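Local coordinates for UPF0141 protein yjdB (Campylobacter jejuni subsp. jejuni HB93-13, PDB 4TN0) that probably transfers phosphoethanolamine to acceptor molecules through its zinc-containing, alkaline phosphatase-like periplasmic domain, and is required for polymyxin resistance and motility, at residues Val24-Ala28 with His152-His157. Numbering follows the deposited sequence.
Sequences VGETA and HLQGSH
The imidazole of His152 turns its CD2 edge to Val24, whose carbonyl O lies in the ring plane 3.4 Å from CD2. Val24 CG1 sits off one face of the ring, out past its CD2 margin and 3.5 Å from His152 CD2; on the remote side His152 ND1 is hydrogen-bonded to Asp105, which helps fix the ring's rotation. The second flat group, the carboxylate of Glu26, is approached on the anti side of OE2 by Thr27 OG1, a donor 2.8 Å away and 32° out of the plane. OE2 also binds the zinc ion, with Asp226, His227 and the phosphorylated Thr65 completing the site, while OE1 takes a hydrogen bond from Asn107. Held at both oxygens, the carboxylate illustrates how an alkaline phosphatase-like fold builds its metal site where neighbouring parallel strands, here 18-24 and 146-152, run out into loops. Strand pairing ends with the 2.8 Å bond from Leu153 N to Val24 O. Beyond it, Gln154-His157 forms a type II' beta turn closed by His157 N to Gln154 O, and Ser156 N reaches Glu26 O at 2.9 Å. The Glu26 chain, extended at chi1 (173°) but bent at chi2, lays CG against Gln154 O at 3.1 Å, with His157 CB packed alongside. Farther on, Thr27 CG2 rests 3.4 Å from Ser156 O, and Ser156 OG pairs with Thr196 of helix 186-211.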
loop_
_atom_site.group_PDB
_atom_site.type_symbol
_atom_site.label_atom_id
_atom_site.label_comp_id
_atom_site.label_asym_id
_atom_site.label_seq_id
_atom_site.Cartn_x
_atom_site.Cartn_y
_atom_site.Cartn_z
ATOM N N VAL A 24 0.772 2.275 -2.411
ATOM C CA VAL A 24 0.215 0.997 -2.860
ATOM C C VAL A 24 1.322 0.077 -3.382
ATOM O O VAL A 24 1.910 0.294 -4.451
ATOM C CB VAL A 24 -0.848 1.186 -3.960
ATOM C CG1 VAL A 24 -1.353 -0.169 -4.479
ATOM C CG2 VAL A 24 -1.987 2.069 -3.462
ATOM N N GLY A 25 1.596 -0.962 -2.610
ATOM C CA GLY A 25 2.641 -1.900 -2.960
ATOM C C GLY A 25 2.253 -2.943 -3.994
ATOM O O GLY A 25 1.247 -2.830 -4.714
ATOM N N GLU A 26 3.095 -3.954 -4.104
ATOM C CA GLU A 26 2.913 -4.935 -5.151
ATOM C C GLU A 26 3.575 -6.245 -4.731
ATOM O O GLU A 26 4.791 -6.279 -4.497
ATOM C CB GLU A 26 3.485 -4.418 -6.482
ATOM C CG GLU A 26 3.484 -5.461 -7.601
ATOM C CD GLU A 26 2.079 -5.838 -8.010
ATOM O OE1 GLU A 26 1.485 -5.143 -8.870
ATOM O OE2 GLU A 26 1.548 -6.808 -7.427
ATOM N N THR A 27 2.753 -7.290 -4.587
ATOM C CA THR A 27 3.197 -8.679 -4.433
ATOM C C THR A 27 3.880 -8.967 -3.068
ATOM O O THR A 27 4.206 -10.119 -2.723
ATOM C CB THR A 27 4.126 -9.052 -5.654
ATOM O OG1 THR A 27 3.379 -8.909 -6.880
ATOM C CG2 THR A 27 4.680 -10.450 -5.566
ATOM N N ALA A 28 4.075 -7.926 -2.266
ATOM C CA ALA A 28 4.669 -8.131 -0.943
ATOM C C ALA A 28 3.717 -8.893 -0.004
ATOM O O ALA A 28 2.524 -8.569 0.100
ATOM C CB ALA A 28 5.064 -6.803 -0.326
ATOM N N HIS A 152 2.256 4.257 -6.416
ATOM C CA HIS A 152 1.954 2.868 -6.775
ATOM C C HIS A 152 3.251 2.178 -7.225
ATOM O O HIS A 152 3.797 2.485 -8.295
ATOM C CB HIS A 152 0.894 2.809 -7.888
ATOM C CG HIS A 152 0.372 1.428 -8.179
ATOM N ND1 HIS A 152 -0.323 1.124 -9.332
ATOM C CD2 HIS A 152 0.431 0.276 -7.468
ATOM C CE1 HIS A 152 -0.646 -0.153 -9.331
ATOM N NE2 HIS A 152 -0.205 -0.691 -8.210
ATOM N N LEU A 153 3.732 1.257 -6.392
ATOM C CA LEU A 153 4.992 0.560 -6.614
ATOM C C LEU A 153 4.924 -0.599 -7.606
ATOM O O LEU A 153 3.886 -1.237 -7.773
ATOM C CB LEU A 153 5.516 0.013 -5.290
ATOM C CG LEU A 153 5.624 0.989 -4.123
ATOM C CD1 LEU A 153 6.234 0.270 -2.920
ATOM C CD2 LEU A 153 6.443 2.208 -4.522
ATOM N N GLN A 154 6.046 -0.867 -8.262
ATOM C CA GLN A 154 6.270 -2.147 -8.919
ATOM C C GLN A 154 6.625 -3.169 -7.820
ATOM O O GLN A 154 6.332 -4.375 -7.940
ATOM C CB GLN A 154 7.384 -2.033 -9.969
ATOM C CG GLN A 154 7.603 -3.253 -10.870
ATOM C CD GLN A 154 6.514 -3.487 -11.926
ATOM O OE1 GLN A 154 5.359 -3.095 -11.772
ATOM N NE2 GLN A 154 6.894 -4.156 -13.005
ATOM N N GLY A 155 7.250 -2.674 -6.746
ATOM C CA GLY A 155 7.461 -3.452 -5.540
ATOM C C GLY A 155 8.189 -4.769 -5.781
ATOM O O GLY A 155 9.357 -4.785 -6.149
ATOM N N SER A 156 7.497 -5.873 -5.527
ATOM C CA SER A 156 8.050 -7.207 -5.662
ATOM C C SER A 156 7.512 -7.981 -6.874
ATOM O O SER A 156 7.515 -9.199 -6.851
ATOM C CB SER A 156 7.745 -8.025 -4.410
ATOM O OG SER A 156 8.338 -7.493 -3.245
ATOM N N HIS A 157 7.047 -7.295 -7.909
ATOM C CA HIS A 157 6.427 -7.962 -9.054
ATOM C C HIS A 157 7.316 -9.098 -9.559
ATOM O O HIS A 157 8.516 -8.927 -9.682
ATOM C CB HIS A 157 6.170 -6.956 -10.189
ATOM C CG HIS A 157 5.478 -7.549 -11.380
ATOM N ND1 HIS A 157 6.148 -7.885 -12.543
ATOM C CD2 HIS A 157 4.171 -7.844 -11.601
ATOM C CE1 HIS A 157 5.290 -8.376 -13.421
ATOM N NE2 HIS A 157 4.082 -8.360 -12.874
#